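Long-range contacts in protein FucU (Bifidobacterium longum subsp. infantis, PDB 3MVK), which probably interconverts sugar anomers and ring forms, acting as an L-fucose mutarotase and D-ribose pyranase within the RbsD/FucU family: residues I8-E19 and I43-G51; D66-E77 and R102-R112. All coordinates share one frame; numbering follows the deposited sequence.

In the fold
Contact 1 comes first along the chain and is complete before contact 2 begins. Both rest on one mixed six-stranded sheet, at its two ends: within this chain strand 43-47 forms one edge, and strand 107-110, paired with 73-76, forms the other. Their centres lie about 22 Å apart on opposite sides of the chain's centre, and the nearest atoms are about 12 Å from each other. In contact 1 helix 11-19 packs on strand 43-47, while contact 2 joins the two parallel strands of a beta-alpha-beta unit whose connection carries helix 88-97. They thus hold opposite ends of one sheet, and each meets neighbouring subunits: contact 1 through D48, H50 and C18, contact 2 through Y68 and R112.

Contact 1. Residues I8-E19 and I43-G51; sequences IIPPELLKVLCE and IVVRMDGHG
The imidazole of H50 has I8 CB over one face, 4.0 Å above the plane and offset toward the rim, and I8 CG2 lies 3.9 Å from H50 CE1. The H50 ring of a second subunit stacks on this one, which places the pair at a subunit interface. A water links the two segments: it donates to I8 O and is bonded to H50 NE2 at 3.1 Å. Next comes selenomethionine M47, whose SE touches P10 CD at 3.8 Å. Its chain bends at chi2 and chi3, and the terminal CE lies 3.7 Å from L13 CD2. This is helix-on-sheet packing: helix 11-19 runs across strand 43-47, outermost in this chain's sheet, at 136° between their directions, the axes 9.3 Å apart, and I43, V45 and M47 all face it. V45 CG1 touches P10 CG at 3.9 Å, and the V16 and I43 side chains slide past each other in opposite directions, CG2 against CG2. The E12 side chain crosses I43 at a slant, OE2 3.5 Å from I43 CG2. With CG anti to the backbone N (chi1 179°) and the chain extended, E12 reaches a second water, which donates to OE1 and to V44 O.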
loop_
_atom_site.group_PDB
_atom_site.type_symbol
_atom_site.label_atom_id
_atom_site.label_comp_id
_atom_site.label_asym_id
_atom_site.label_seq_id
_atom_site.Cartn_x
_atom_site.Cartn_y
_atom_site.Cartn_z
ATOM N N ILE G 8 6.754 16.503 25.460
ATOM C CA ILE G 8 7.682 15.825 24.554
ATOM C C ILE G 8 7.084 14.618 23.809
ATOM O O ILE G 8 7.655 14.165 22.814
ATOM C CB ILE G 8 9.029 15.419 25.237
ATOM C CG1 ILE G 8 8.812 14.281 26.230
ATOM C CG2 ILE G 8 9.721 16.667 25.880
ATOM C CD1 ILE G 8 10.145 13.650 26.674
ATOM N N ILE G 9 5.940 14.122 24.271
ATOM C CA ILE G 9 5.329 12.927 23.652
ATOM C C ILE G 9 4.599 13.320 22.349
ATOM O O ILE G 9 3.617 14.074 22.420
ATOM C CB ILE G 9 4.357 12.223 24.639
ATOM C CG1 ILE G 9 5.129 11.738 25.889
ATOM C CG2 ILE G 9 3.624 11.043 23.967
ATOM C CD1 ILE G 9 4.243 11.205 27.003
ATOM N N PRO G 10 5.060 12.819 21.176
ATOM C CA PRO G 10 4.372 13.157 19.915
ATOM C C PRO G 10 3.016 12.429 19.823
ATOM O O PRO G 10 2.794 11.436 20.549
ATOM C CB PRO G 10 5.346 12.674 18.834
ATOM C CG PRO G 10 6.098 11.525 19.493
ATOM C CD PRO G 10 6.226 11.930 20.953
ATOM N N PRO G 11 2.107 12.914 18.954
ATOM C CA PRO G 11 0.762 12.323 18.908
ATOM C C PRO G 11 0.752 10.804 18.658
ATOM O O PRO G 11 -0.039 10.118 19.286
ATOM C CB PRO G 11 0.085 13.074 17.757
ATOM C CG PRO G 11 0.789 14.449 17.775
ATOM C CD PRO G 11 2.221 14.101 18.086
ATOM N N GLU G 12 1.623 10.299 17.787
ATOM C CA GLU G 12 1.732 8.856 17.583
ATOM C C GLU G 12 2.084 8.075 18.841
ATOM O O GLU G 12 1.566 6.979 19.064
ATOM C CB GLU G 12 2.748 8.537 16.501
ATOM C CG GLU G 12 2.892 7.028 16.297
ATOM C CD GLU G 12 3.809 6.665 15.166
ATOM O OE1 GLU G 12 4.637 7.521 14.755
ATOM O OE2 GLU G 12 3.698 5.501 14.708
ATOM N N LEU G 13 2.981 8.604 19.660
ATOM C CA LEU G 13 3.342 7.874 20.872
ATOM C C LEU G 13 2.182 7.909 21.883
ATOM O O LEU G 13 1.947 6.943 22.613
ATOM C CB LEU G 13 4.641 8.426 21.480
ATOM C CG LEU G 13 5.158 7.705 22.721
ATOM C CD1 LEU G 13 5.370 6.209 22.451
ATOM C CD2 LEU G 13 6.476 8.379 23.122
ATOM N N LEU G 14 1.415 8.998 21.900
ATOM C CA LEU G 14 0.289 9.074 22.827
ATOM C C LEU G 14 -0.701 7.979 22.447
ATOM O O LEU G 14 -1.191 7.249 23.325
ATOM C CB LEU G 14 -0.353 10.464 22.794
ATOM C CG LEU G 14 -1.552 10.687 23.709
ATOM C CD1 LEU G 14 -1.221 10.376 25.178
ATOM C CD2 LEU G 14 -2.034 12.120 23.537
ATOM N N LYS G 15 -0.943 7.837 21.143
ATOM C CA LYS G 15 -1.813 6.768 20.633
ATOM C C LYS G 15 -1.310 5.385 21.070
ATOM O O LYS G 15 -2.081 4.547 21.556
ATOM C CB LYS G 15 -1.919 6.827 19.112
ATOM C CG LYS G 15 -2.788 5.714 18.548
ATOM C CD LYS G 15 -3.061 5.936 17.052
ATOM C CE LYS G 15 -4.044 4.909 16.483
ATOM N NZ LYS G 15 -3.455 3.550 16.288
ATOM N N VAL G 16 -0.008 5.170 20.898
ATOM C CA VAL G 16 0.623 3.895 21.282
ATOM C C VAL G 16 0.411 3.618 22.776
ATOM O O VAL G 16 0.000 2.520 23.137
ATOM C CB VAL G 16 2.133 3.897 20.932
ATOM C CG1 VAL G 16 2.881 2.798 21.698
ATOM C CG2 VAL G 16 2.320 3.727 19.434
ATOM N N LEU G 17 0.689 4.608 23.623
ATOM C CA LEU G 17 0.598 4.426 25.076
ATOM C C LEU G 17 -0.833 4.092 25.495
ATOM O O LEU G 17 -1.051 3.253 26.386
ATOM C CB LEU G 17 1.102 5.671 25.820
ATOM C CG LEU G 17 2.604 5.937 25.622
ATOM C CD1 LEU G 17 2.973 7.321 26.144
ATOM C CD2 LEU G 17 3.467 4.847 26.316
ATOM N N CYS G 18 -1.791 4.710 24.816
ATOM C CA CYS G 18 -3.200 4.475 25.127
ATOM C C CYS G 18 -3.672 3.102 24.671
ATOM O O CYS G 18 -4.452 2.434 25.372
ATOM C CB CYS G 18 -4.063 5.576 24.526
ATOM S SG CYS G 18 -3.839 7.122 25.399
ATOM N N GLU G 19 -3.218 2.664 23.511
ATOM C CA GLU G 19 -3.718 1.398 23.021
ATOM C C GLU G 19 -2.985 0.165 23.552
ATOM O O GLU G 19 -3.477 -0.957 23.393
ATOM C CB GLU G 19 -3.797 1.407 21.503
ATOM C CG GLU G 19 -2.454 1.279 20.848
ATOM C CD GLU G 19 -2.412 1.791 19.395
ATOM O OE1 GLU G 19 -3.418 2.212 18.789
ATOM O OE2 GLU G 19 -1.317 1.765 18.842
ATOM N N ILE G 43 6.178 -0.805 16.318
ATOM C CA ILE G 43 6.078 0.605 16.015
ATOM C C ILE G 43 7.331 1.315 16.550
ATOM O O ILE G 43 7.592 1.289 17.758
ATOM C CB ILE G 43 4.816 1.189 16.653
ATOM C CG1 ILE G 43 3.559 0.497 16.086
ATOM C CG2 ILE G 43 4.752 2.717 16.496
ATOM C CD1 ILE G 43 2.316 0.601 16.993
ATOM N N VAL G 44 8.115 1.933 15.666
ATOM C CA VAL G 44 9.284 2.665 16.162
ATOM C C VAL G 44 9.016 4.170 16.163
ATOM O O VAL G 44 8.672 4.742 15.112
ATOM C CB VAL G 44 10.556 2.348 15.325
ATOM C CG1 VAL G 44 11.782 3.133 15.861
ATOM C CG2 VAL G 44 10.834 0.839 15.317
ATOM N N VAL G 45 9.145 4.814 17.315
ATOM C CA VAL G 45 8.966 6.258 17.390
ATOM C C VAL G 45 10.316 6.901 17.629
ATOM O O VAL G 45 10.996 6.538 18.574
ATOM C CB VAL G 45 7.976 6.626 18.536
ATOM C CG1 VAL G 45 7.843 8.170 18.668
ATOM C CG2 VAL G 45 6.600 5.964 18.304
ATOM N N ARG G 46 10.716 7.837 16.768
ATOM C CA ARG G 46 12.006 8.524 16.938
ATOM C C ARG G 46 11.897 9.584 18.010
ATOM O O ARG G 46 10.941 10.386 18.016
ATOM C CB ARG G 46 12.482 9.211 15.655
ATOM C CG ARG G 46 12.606 8.325 14.413
ATOM C CD ARG G 46 13.447 7.079 14.634
ATOM N NE ARG G 46 14.805 7.411 15.075
ATOM C CZ ARG G 46 15.810 6.547 15.063
ATOM N NH1 ARG G 46 15.616 5.320 14.598
ATOM N NH2 ARG G 46 17.010 6.915 15.514
HETATM N N MSE G 47 12.888 9.589 18.899
HETATM C CA MSE G 47 13.032 10.634 19.921
HETATM C C MSE G 47 14.497 11.008 20.076
HETATM O O MSE G 47 15.019 11.060 21.187
HETATM C CB MSE G 47 12.466 10.128 21.233
HETATM C CG MSE G 47 11.072 9.666 21.020
HETATM SE SE MSE G 47 9.966 11.195 21.215
HETATM C CE MSE G 47 9.636 10.307 22.927
ATOM N N ASP G 48 15.134 11.260 18.934
ATOM C CA ASP G 48 16.593 11.364 18.845
ATOM C C ASP G 48 17.163 12.493 19.669
ATOM O O ASP G 48 18.303 12.407 20.119
ATOM C CB ASP G 48 17.043 11.491 17.389
ATOM C CG ASP G 48 16.793 10.217 16.592
ATOM O OD1 ASP G 48 15.626 9.929 16.277
ATOM O OD2 ASP G 48 17.767 9.509 16.287
ATOM N N GLY G 49 16.381 13.544 19.875
ATOM C CA GLY G 49 16.895 14.666 20.652
ATOM C C GLY G 49 16.732 14.556 22.157
ATOM O O GLY G 49 17.029 15.516 22.865
ATOM N N HIS G 50 16.264 13.402 22.653
ATOM C CA HIS G 50 15.923 13.253 24.077
ATOM C C HIS G 50 16.693 12.142 24.763
ATOM O O HIS G 50 17.021 11.120 24.149
ATOM C CB HIS G 50 14.419 13.027 24.285
ATOM C CG HIS G 50 13.568 14.115 23.707
ATOM N ND1 HIS G 50 13.563 15.403 24.201
ATOM C CD2 HIS G 50 12.694 14.107 22.669
ATOM C CE1 HIS G 50 12.727 16.144 23.489
ATOM N NE2 HIS G 50 12.185 15.380 22.556
ATOM N N GLY G 51 16.992 12.366 26.034
ATOM C CA GLY G 51 17.687 11.369 26.830
ATOM C C GLY G 51 16.755 10.324 27.420
ATOM O O GLY G 51 15.529 10.467 27.382
HETATM O O HOH W 1 9.562 14.863 21.036
HETATM O O HOH W 2 6.913 6.655 13.964
#

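Contact 2. Residues D66-E77 and R102-R112; sequences DTYVDKPATLME and RGADAIGSLER. With NA (sodium ion), chain B.
L75 and I107 make the apolar centre, L75 CD1 lying 3.6 Å from I107 CG2 where the two side chains meet at a slant on one face of the sheet. A73 CB joins them against I107 CG1, and helix 88-97 covers this face with W89 and I96, as expected of a beta-alpha-beta crossover between parallel strands 73-76 and 107-110. On the other face T74 CG2 packs on L110 CG, while M76 SE runs beside R112 CG. Backbone bonds zip the strands together, from A73 N to A106 O through to E77 N to L110 O. At one end S109 OG donates to E77 OE2 at 2.7 Å, using the anti lone pair of the carboxylate. At the other, K71 bends at its last torsion (chi4 -84°) to bring NZ within 2.8 Å of D105 O. Beyond it the R102 guanidinium takes V69 O and D66 O in its plane: NH1 gives to V69 O at 2.9 Å, NH2 to D66 O at 3.0 Å and 166°. The P72 ring comes over one of its faces, and D100 holds NH2 in a salt bridge. A leucine at R102 would probably leave the carbonyls of D66 and V69 without these donors and D100 without its mate, setting the loop before strand 73-76 free to shift. Within that loop T67 OG1 binds a sodium ion at 2.8 Å; the arginine's charge is probably balanced by D100 while its NH groups satisfy the carbonyls of D66 and V69, which likely steadies the turn beside the ion.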
loop_
_atom_site.group_PDB
_atom_site.type_symbol
_atom_site.label_atom_id
_atom_site.label_comp_id
_atom_site.label_asym_id
_atom_site.label_seq_id
_atom_site.Cartn_x
_atom_site.Cartn_y
_atom_site.Cartn_z
ATOM N N ASP G 66 3.477 -2.552 35.550
ATOM C CA ASP G 66 2.803 -3.796 35.918
ATOM C C ASP G 66 3.134 -4.282 37.330
ATOM O O ASP G 66 4.313 -4.496 37.659
ATOM C CB ASP G 66 3.125 -4.888 34.907
ATOM C CG ASP G 66 2.106 -6.026 34.908
ATOM O OD1 ASP G 66 1.144 -6.011 35.729
ATOM O OD2 ASP G 66 2.285 -6.947 34.082
ATOM N N THR G 67 2.088 -4.468 38.137
ATOM C CA THR G 67 2.228 -5.004 39.500
ATOM C C THR G 67 1.997 -6.522 39.538
ATOM O O THR G 67 2.156 -7.138 40.592
ATOM C CB THR G 67 1.234 -4.331 40.492
ATOM O OG1 THR G 67 -0.107 -4.618 40.078
ATOM C CG2 THR G 67 1.446 -2.814 40.559
ATOM N N TYR G 68 1.627 -7.115 38.398
ATOM C CA TYR G 68 1.428 -8.570 38.283
ATOM C C TYR G 68 2.724 -9.336 38.040
ATOM O O TYR G 68 2.728 -10.573 37.991
ATOM C CB TYR G 68 0.404 -8.906 37.193
ATOM C CG TYR G 68 -1.005 -8.588 37.583
ATOM C CD1 TYR G 68 -1.958 -9.604 37.725
ATOM C CD2 TYR G 68 -1.398 -7.271 37.826
ATOM C CE1 TYR G 68 -3.281 -9.302 38.095
ATOM C CE2 TYR G 68 -2.727 -6.958 38.186
ATOM C CZ TYR G 68 -3.646 -7.984 38.320
ATOM O OH TYR G 68 -4.935 -7.688 38.690
ATOM N N VAL G 69 3.817 -8.602 37.866
ATOM C CA VAL G 69 5.164 -9.186 37.869
ATOM C C VAL G 69 5.988 -8.409 38.873
ATOM O O VAL G 69 5.694 -7.257 39.142
ATOM C CB VAL G 69 5.894 -9.126 36.482
ATOM C CG1 VAL G 69 5.263 -10.064 35.488
ATOM C CG2 VAL G 69 5.977 -7.682 35.929
ATOM N N ASP G 70 7.037 -9.027 39.409
ATOM C CA ASP G 70 7.889 -8.334 40.383
ATOM C C ASP G 70 8.762 -7.265 39.745
ATOM O O ASP G 70 9.042 -6.240 40.374
ATOM C CB ASP G 70 8.794 -9.325 41.122
ATOM C CG ASP G 70 8.008 -10.316 41.979
ATOM O OD1 ASP G 70 6.984 -9.925 42.582
ATOM O OD2 ASP G 70 8.419 -11.498 42.031
ATOM N N LYS G 71 9.202 -7.518 38.512
ATOM C CA LYS G 71 10.164 -6.635 37.850
ATOM C C LYS G 71 9.707 -6.171 36.445
ATOM O O LYS G 71 10.186 -6.675 35.422
ATOM C CB LYS G 71 11.544 -7.294 37.811
ATOM C CG LYS G 71 12.015 -7.708 39.207
ATOM C CD LYS G 71 13.525 -7.784 39.312
ATOM C CE LYS G 71 13.960 -8.338 40.672
ATOM N NZ LYS G 71 13.994 -7.252 41.694
ATOM N N PRO G 72 8.783 -5.193 36.415
ATOM C CA PRO G 72 8.186 -4.720 35.141
ATOM C C PRO G 72 9.131 -3.872 34.270
ATOM O O PRO G 72 8.809 -3.609 33.094
ATOM C CB PRO G 72 6.986 -3.881 35.615
ATOM C CG PRO G 72 7.371 -3.404 36.980
ATOM C CD PRO G 72 8.116 -4.583 37.583
ATOM N N ALA G 73 10.281 -3.461 34.829
ATOM C CA ALA G 73 11.302 -2.719 34.080
ATOM C C ALA G 73 12.534 -3.601 33.892
ATOM O O ALA G 73 12.923 -4.321 34.809
ATOM C CB ALA G 73 11.657 -1.417 34.806
ATOM N N THR G 74 13.118 -3.604 32.694
ATOM C CA THR G 74 14.262 -4.489 32.461
ATOM C C THR G 74 15.404 -3.727 31.819
ATOM O O THR G 74 15.210 -3.062 30.797
ATOM C CB THR G 74 13.893 -5.692 31.533
ATOM O OG1 THR G 74 12.705 -6.318 32.003
ATOM C CG2 THR G 74 14.999 -6.725 31.487
ATOM N N LEU G 75 16.598 -3.872 32.412
ATOM C CA LEU G 75 17.846 -3.344 31.855
ATOM C C LEU G 75 18.636 -4.393 31.086
ATOM O O LEU G 75 18.414 -5.595 31.227
ATOM C CB LEU G 75 18.751 -2.795 32.982
ATOM C CG LEU G 75 18.298 -1.513 33.666
ATOM C CD1 LEU G 75 19.064 -1.371 34.985
ATOM C CD2 LEU G 75 18.489 -0.268 32.802
HETATM N N MSE G 76 19.562 -3.920 30.267
HETATM C CA MSE G 76 20.533 -4.777 29.602
HETATM C C MSE G 76 21.768 -4.928 30.499
HETATM O O MSE G 76 22.351 -3.937 30.926
HETATM C CB MSE G 76 20.953 -4.155 28.271
HETATM C CG MSE G 76 21.908 -5.017 27.459
HETATM SE SE MSE G 76 22.574 -4.148 25.880
HETATM C CE MSE G 76 21.084 -4.578 24.657
ATOM N N GLU G 77 22.174 -6.165 30.766
ATOM C CA GLU G 77 23.405 -6.422 31.514
ATOM C C GLU G 77 24.631 -6.065 30.698
ATOM O O GLU G 77 24.661 -6.274 29.492
ATOM C CB GLU G 77 23.470 -7.907 31.895
ATOM C CG GLU G 77 22.401 -8.282 32.900
ATOM C CD GLU G 77 22.238 -9.773 33.112
ATOM O OE1 GLU G 77 23.037 -10.560 32.576
ATOM O OE2 GLU G 77 21.283 -10.160 33.825
ATOM N N ARG G 102 8.204 0.107 44.756
ATOM C CA ARG G 102 9.241 -0.908 44.561
ATOM C C ARG G 102 10.571 -0.293 44.153
ATOM O O ARG G 102 11.625 -0.832 44.472
ATOM C CB ARG G 102 8.798 -1.938 43.543
ATOM C CG ARG G 102 7.674 -2.826 44.057
ATOM C CD ARG G 102 7.178 -3.732 42.963
ATOM N NE ARG G 102 6.504 -2.979 41.903
ATOM C CZ ARG G 102 5.938 -3.542 40.842
ATOM N NH1 ARG G 102 5.985 -4.855 40.711
ATOM N NH2 ARG G 102 5.326 -2.793 39.931
ATOM N N GLY G 103 10.507 0.839 43.459
ATOM C CA GLY G 103 11.700 1.586 43.064
ATOM C C GLY G 103 12.677 0.707 42.296
ATOM O O GLY G 103 12.286 -0.016 41.369
ATOM N N ALA G 104 13.948 0.735 42.699
ATOM C CA ALA G 104 14.962 -0.141 42.106
ATOM C C ALA G 104 14.598 -1.640 42.092
ATOM O O ALA G 104 15.059 -2.393 41.225
ATOM C CB ALA G 104 16.305 0.072 42.809
ATOM N N ASP G 105 13.807 -2.082 43.068
ATOM C CA ASP G 105 13.404 -3.496 43.137
ATOM C C ASP G 105 12.466 -3.899 41.985
ATOM O O ASP G 105 12.261 -5.088 41.720
ATOM C CB ASP G 105 12.778 -3.817 44.499
ATOM C CG ASP G 105 13.768 -3.633 45.646
ATOM O OD1 ASP G 105 14.941 -3.995 45.460
ATOM O OD2 ASP G 105 13.387 -3.115 46.714
ATOM N N ALA G 106 11.939 -2.903 41.283
ATOM C CA ALA G 106 11.058 -3.156 40.138
ATOM C C ALA G 106 11.867 -3.369 38.856
ATOM O O ALA G 106 11.288 -3.625 37.791
ATOM C CB ALA G 106 10.082 -2.008 39.956
ATOM N N ILE G 107 13.195 -3.272 38.958
ATOM C CA ILE G 107 14.055 -3.346 37.777
ATOM C C ILE G 107 14.851 -4.648 37.746
ATOM O O ILE G 107 15.642 -4.924 38.649
ATOM C CB ILE G 107 15.026 -2.132 37.694
ATOM C CG1 ILE G 107 14.260 -0.808 37.838
ATOM C CG2 ILE G 107 15.805 -2.176 36.380
ATOM C CD1 ILE G 107 15.130 0.431 37.863
ATOM N N GLY G 108 14.612 -5.457 36.715
ATOM C CA GLY G 108 15.379 -6.666 36.466
ATOM C C GLY G 108 16.376 -6.433 35.356
ATOM O O GLY G 108 16.595 -5.298 34.934
ATOM N N SER G 109 16.989 -7.511 34.877
ATOM C CA SER G 109 17.980 -7.400 33.810
ATOM C C SER G 109 18.030 -8.649 32.947
ATOM O O SER G 109 17.594 -9.729 33.365
ATOM C CB SER G 109 19.367 -7.091 34.397
ATOM O OG SER G 109 19.884 -8.212 35.114
ATOM N N LEU G 110 18.576 -8.488 31.743
ATOM C CA LEU G 110 18.788 -9.574 30.802
ATOM C C LEU G 110 20.140 -9.425 30.164
ATOM O O LEU G 110 20.535 -8.328 29.769
ATOM C CB LEU G 110 17.733 -9.585 29.678
ATOM C CG LEU G 110 16.310 -10.063 30.008
ATOM C CD1 LEU G 110 15.369 -9.758 28.833
ATOM C CD2 LEU G 110 16.252 -11.546 30.346
ATOM N N GLU G 111 20.809 -10.561 30.008
ATOM C CA GLU G 111 22.014 -10.643 29.204
ATOM C C GLU G 111 21.770 -10.021 27.820
ATOM O O GLU G 111 20.655 -10.077 27.295
ATOM C CB GLU G 111 22.437 -12.106 29.088
ATOM C CG GLU G 111 23.692 -12.300 28.272
ATOM C CD GLU G 111 23.425 -12.427 26.765
ATOM O OE1 GLU G 111 22.363 -12.972 26.382
ATOM O OE2 GLU G 111 24.286 -12.011 25.960
ATOM N N ARG G 112 22.813 -9.419 27.249
ATOM C CA ARG G 112 22.701 -8.592 26.050
ATOM C C ARG G 112 21.840 -9.221 24.938
ATOM O O ARG G 112 20.879 -8.621 24.463
ATOM C CB ARG G 112 24.105 -8.253 25.506
ATOM C CG ARG G 112 24.067 -7.453 24.230
ATOM C CD ARG G 112 25.441 -6.973 23.731
ATOM N NE ARG G 112 25.281 -6.229 22.474
ATOM C CZ ARG G 112 26.179 -6.165 21.490
ATOM N NH1 ARG G 112 27.359 -6.777 21.601
ATOM N NH2 ARG G 112 25.900 -5.462 20.391
HETATM NA NA NA B . -0.872 -3.465 37.615
HETATM O O HOH W 3 9.857 -6.229 43.005
HETATM O O HOH W 4 6.079 -7.129 43.236
HETATM O O HOH W 5 25.295 -8.924 28.771
#